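Amide synthase (Vibrio cholerae, PDB 1L5A) probably forms amide bonds as a nonribosomal peptide synthetase condensation enzyme in the making of the siderophore vibriobactin. Local coordinates at residues 378-382 against 383-387; 13-17 against 18-22. All coordinates share one frame; numbering follows the deposited sequence.

In the fold
Contacts 1 and 2 are local turns in one condensation-domain chain. Contact 2 leads from helix 6-14 into strand 22-30 of the five-stranded sheet. Contact 1 leads from strand 374-381 of the four-stranded sheet into helix 387-409. Their centres lie 21 Å apart, and their nearest atoms are about 10 Å apart, so they do not touch. The chain just before strand 208-214 meets both: Tyr-201 and His-207 bind Asp-381 of contact 1, and Pro-203 and Gln-204 touch Tyr-15 of contact 2. Contact 2 also runs up to His-125 and His-126, which belong to the HHxxxDG sequence motif of condensation domains.

Contact 1 (378-382 against 383-387); sequences ITADL and ASYPQ
An Asx turn, Asp-381 to Ala-383, overlaps a beta turn, Asp-381 to Ser-384, at the end of strand 374-381, and the chain then enters helix 387-409. Asp-381 OD1 accepts a hydrogen bond from Ala-383 N at 2.9 Å. The donor stands above the carboxylate plane, 62° out of it. With chi1 at 156°, CG of Asp-381 lies roughly opposite the backbone N and beside the carbonyl carbon, which brings OD1 over the start of the turn. The backbone adds a second link, from Ser-384 N to Asp-381 O at 2.9 Å, and Leu-382 and Ala-383 have the backbone angles of a type I beta turn. Ser-384 OG donates to Asp-381 OD2 at 2.5 Å. That value is too short to be read closely.

From within the turn, the side chain of Leu-382 reaches the first residue of the helix. Its CD2 branch lies 3.5 Å from Gln-387 CA and crosses the start of the extended glutamine chain. Leu-382 CA also makes a CH...O contact of 3.4 Å with Tyr-385 O. On the Tyr-385 ring, CD2 is 3.8 Å from Ala-380 CB, which approaches obliquely. Pro-386 CD sits over one face of that ring, offset toward its rim.

The buried carboxylate has further partners: His-207 N at OD1 and Tyr-201 OH at OD2. Ser-384 OG also bonds Gly-361 N. The serine hydroxyl thus bridges Asp-381 and the chain just before strand 362-368. With the very short Ser-384 bond counted, each carboxylate oxygen of Asp-381 has two partners, which probably limits rotation of the group. Four such donors would favour its ionised form.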
loop_
_atom_site.group_PDB
_atom_site.type_symbol
_atom_site.label_atom_id
_atom_site.label_comp_id
_atom_site.label_asym_id
_atom_site.label_seq_id
_atom_site.Cartn_x
_atom_site.Cartn_y
_atom_site.Cartn_z
ATOM N N ILE A 378 27.231 12.921 24.778
ATOM C CA ILE A 378 26.191 13.335 25.713
ATOM C C ILE A 378 26.210 14.859 25.747
ATOM O O ILE A 378 27.097 15.457 26.335
ATOM C CB ILE A 378 26.453 12.788 27.126
ATOM C CG1 ILE A 378 26.812 11.301 27.057
ATOM C CG2 ILE A 378 25.223 12.973 27.990
ATOM C CD1 ILE A 378 25.761 10.449 26.423
ATOM N N THR A 379 25.228 15.483 25.111
ATOM C CA THR A 379 25.138 16.936 25.048
ATOM C C THR A 379 23.900 17.495 25.749
ATOM O O THR A 379 22.790 16.988 25.579
ATOM C CB THR A 379 25.098 17.388 23.596
ATOM O OG1 THR A 379 26.334 17.034 22.971
ATOM C CG2 THR A 379 24.864 18.884 23.496
ATOM N N ALA A 380 24.096 18.551 26.533
ATOM C CA ALA A 380 22.995 19.176 27.246
ATOM C C ALA A 380 23.044 20.678 27.085
ATOM O O ALA A 380 24.113 21.256 26.931
ATOM C CB ALA A 380 23.054 18.823 28.721
ATOM N N ASP A 381 21.872 21.296 27.097
ATOM C CA ASP A 381 21.761 22.740 27.016
ATOM C C ASP A 381 21.487 23.164 28.458
ATOM O O ASP A 381 20.381 22.987 28.970
ATOM C CB ASP A 381 20.593 23.140 26.119
ATOM C CG ASP A 381 20.072 24.529 26.435
ATOM O OD1 ASP A 381 20.870 25.370 26.909
ATOM O OD2 ASP A 381 18.865 24.779 26.201
ATOM N N LEU A 382 22.495 23.712 29.119
ATOM C CA LEU A 382 22.335 24.108 30.514
ATOM C C LEU A 382 21.210 25.106 30.790
ATOM O O LEU A 382 20.769 25.242 31.928
ATOM C CB LEU A 382 23.672 24.615 31.071
ATOM C CG LEU A 382 24.724 23.492 31.055
ATOM C CD1 LEU A 382 25.949 23.877 31.865
ATOM C CD2 LEU A 382 24.104 22.225 31.642
ATOM N N ALA A 383 20.724 25.769 29.746
ATOM C CA ALA A 383 19.643 26.736 29.891
ATOM C C ALA A 383 18.270 26.051 29.906
ATOM O O ALA A 383 17.250 26.693 30.143
ATOM C CB ALA A 383 19.700 27.743 28.754
ATOM N N SER A 384 18.240 24.753 29.639
ATOM C CA SER A 384 16.972 24.029 29.634
ATOM C C SER A 384 17.144 22.602 30.148
ATOM O O SER A 384 16.294 21.742 29.909
ATOM C CB SER A 384 16.387 23.983 28.217
ATOM O OG SER A 384 17.244 23.259 27.337
ATOM N N TYR A 385 18.253 22.343 30.837
ATOM C CA TYR A 385 18.503 21.014 31.374
ATOM C C TYR A 385 19.537 21.156 32.479
ATOM O O TYR A 385 20.586 21.740 32.281
ATOM C CB TYR A 385 19.016 20.081 30.281
ATOM C CG TYR A 385 19.062 18.649 30.733
ATOM C CD1 TYR A 385 17.894 17.878 30.791
ATOM C CD2 TYR A 385 20.250 18.081 31.185
ATOM C CE1 TYR A 385 17.911 16.571 31.296
ATOM C CE2 TYR A 385 20.272 16.775 31.697
ATOM C CZ TYR A 385 19.095 16.033 31.746
ATOM O OH TYR A 385 19.109 14.750 32.241
ATOM N N PRO A 386 19.248 20.614 33.669
ATOM C CA PRO A 386 20.157 20.698 34.820
ATOM C C PRO A 386 21.543 20.120 34.599
ATOM O O PRO A 386 21.694 18.958 34.230
ATOM C CB PRO A 386 19.385 19.980 35.913
ATOM C CG PRO A 386 18.590 18.973 35.134
ATOM C CD PRO A 386 18.083 19.775 33.986
ATOM N N GLN A 387 22.555 20.945 34.847
ATOM C CA GLN A 387 23.933 20.526 34.669
ATOM C C GLN A 387 24.343 19.290 35.446
ATOM O O GLN A 387 25.085 18.462 34.931
ATOM C CB GLN A 387 24.906 21.652 35.022
ATOM C CG GLN A 387 26.353 21.153 35.022
ATOM C CD GLN A 387 27.363 22.218 35.356
ATOM O OE1 GLN A 387 27.174 22.997 36.291
ATOM N NE2 GLN A 387 28.461 22.249 34.605
#

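Contact 2 (13-17 against 18-22); sequences LAYPH and INLDT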
loop_
_atom_site.group_PDB
_atom_site.type_symbol
_atom_site.label_atom_id
_atom_site.label_comp_id
_atom_site.label_asym_id
_atom_site.label_seq_id
_atom_site.Cartn_x
_atom_site.Cartn_y
_atom_site.Cartn_z
ATOM N N LEU A 13 10.865 34.492 12.821
ATOM C CA LEU A 13 10.182 35.757 12.981
ATOM C C LEU A 13 10.313 36.227 14.415
ATOM O O LEU A 13 10.232 37.417 14.697
ATOM C CB LEU A 13 8.708 35.629 12.594
ATOM C CG LEU A 13 8.437 35.608 11.086
ATOM C CD1 LEU A 13 6.930 35.694 10.858
ATOM C CD2 LEU A 13 9.161 36.778 10.378
ATOM N N ALA A 14 10.558 35.282 15.312
ATOM C CA ALA A 14 10.681 35.582 16.730
ATOM C C ALA A 14 12.081 36.001 17.157
ATOM O O ALA A 14 12.252 36.599 18.218
ATOM C CB ALA A 14 10.233 34.375 17.545
ATOM N N TYR A 15 13.087 35.668 16.359
ATOM C CA TYR A 15 14.462 36.035 16.688
ATOM C C TYR A 15 15.196 36.162 15.367
ATOM O O TYR A 15 16.083 35.358 15.060
ATOM C CB TYR A 15 15.141 34.955 17.546
ATOM C CG TYR A 15 14.312 34.431 18.701
ATOM C CD1 TYR A 15 13.305 33.483 18.489
ATOM C CD2 TYR A 15 14.519 34.892 20.000
ATOM C CE1 TYR A 15 12.522 33.010 19.542
ATOM C CE2 TYR A 15 13.739 34.424 21.067
ATOM C CZ TYR A 15 12.741 33.486 20.827
ATOM O OH TYR A 15 11.946 33.042 21.861
ATOM N N PRO A 16 14.837 37.182 14.570
ATOM C CA PRO A 16 15.382 37.512 13.247
ATOM C C PRO A 16 16.872 37.811 13.231
ATOM O O PRO A 16 17.612 37.364 12.348
ATOM C CB PRO A 16 14.571 38.733 12.839
ATOM C CG PRO A 16 13.314 38.615 13.657
ATOM C CD PRO A 16 13.846 38.187 14.975
ATOM N N HIS A 17 17.307 38.583 14.214
ATOM C CA HIS A 17 18.700 38.961 14.311
ATOM C C HIS A 17 19.631 37.786 14.622
ATOM O O HIS A 17 20.824 37.988 14.836
ATOM C CB HIS A 17 18.853 40.042 15.378
ATOM C CG HIS A 17 18.394 39.612 16.736
ATOM N ND1 HIS A 17 17.123 39.131 16.972
ATOM C CD2 HIS A 17 19.038 39.577 17.928
ATOM C CE1 HIS A 17 17.005 38.816 18.250
ATOM N NE2 HIS A 17 18.152 39.077 18.852
ATOM N N ILE A 18 19.114 36.564 14.668
ATOM C CA ILE A 18 20.001 35.442 14.953
ATOM C C ILE A 18 19.671 34.139 14.225
ATOM O O ILE A 18 18.507 33.748 14.100
ATOM C CB ILE A 18 20.107 35.164 16.481
ATOM C CG1 ILE A 18 21.144 34.063 16.716
ATOM C CG2 ILE A 18 18.754 34.760 17.060
ATOM C CD1 ILE A 18 21.558 33.891 18.159
ATOM N N ASN A 19 20.722 33.481 13.742
ATOM C CA ASN A 19 20.605 32.222 13.013
ATOM C C ASN A 19 20.540 31.055 13.985
ATOM O O ASN A 19 21.565 30.502 14.364
ATOM C CB ASN A 19 21.803 32.050 12.064
ATOM N N LEU A 20 19.328 30.677 14.371
ATOM C CA LEU A 20 19.116 29.582 15.311
ATOM C C LEU A 20 19.103 28.193 14.685
ATOM O O LEU A 20 19.570 27.228 15.284
ATOM C CB LEU A 20 17.789 29.784 16.037
ATOM C CG LEU A 20 17.745 30.879 17.090
ATOM C CD1 LEU A 20 16.306 31.271 17.371
ATOM C CD2 LEU A 20 18.419 30.372 18.350
ATOM N N ASP A 21 18.563 28.091 13.478
ATOM C CA ASP A 21 18.445 26.796 12.835
ATOM C C ASP A 21 19.173 26.656 11.515
ATOM O O ASP A 21 18.559 26.500 10.470
ATOM C CB ASP A 21 16.959 26.490 12.673
ATOM C CG ASP A 21 16.218 26.567 13.990
ATOM O OD1 ASP A 21 16.601 25.825 14.916
ATOM O OD2 ASP A 21 15.274 27.366 14.110
ATOM N N THR A 22 20.494 26.706 11.580
ATOM C CA THR A 22 21.341 26.590 10.404
ATOM C C THR A 22 21.987 25.211 10.365
ATOM O O THR A 22 22.165 24.570 11.397
ATOM C CB THR A 22 22.475 27.627 10.440
ATOM O OG1 THR A 22 21.926 28.953 10.450
ATOM C CG2 THR A 22 23.379 27.463 9.242
#
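Ile-18 meets Tyr-15 because its chi1 of -175° turns CG1 away from the backbone N and leaves CG2 between that N and the carbonyl carbon. From there the CG2 methyl rests 3.7 Å from Tyr-15 CB. It also lies 3.4 Å from Tyr-15 O. Leu-20 has its CG beside the backbone N, with chi1 at -73°, and this sends the CD1 branch back toward the same tyrosine. Leu-20 CD1 is 3.9 Å from Tyr-15 CB and equally far from Tyr-15 CD1. It touches the root of the ring obliquely. The phenol end of Tyr-15 leads away from both aliphatic partners.

Under these side chains the backbone closes with one hydrogen bond. Ile-18 N donates to Tyr-15 O at 3.3 Å, with an angle of 151° at the hydrogen. The bond is long. His-17 lies on the outside of the bend. Its CB points away from 18-22, and Pro-16 CD meets the edge of its ring in plane.

Neighbouring elements hold the two ends of this surface contact. The Tyr-15 side chain touches Pro-203 and Gln-204. Leu-20 packs on Arg-11 of helix 6-14, and the same arginine makes a salt bridge through NE to Asp-21 OD2.

Tyr-15 is the first residue to leave helical geometry after helix 6-14. Residues 15 to 18 form a type I beta turn with Pro-16 at its second position. The turn follows directly on the helix and starts the loop that leads to strand 22-30, a helix-turn-strand connection.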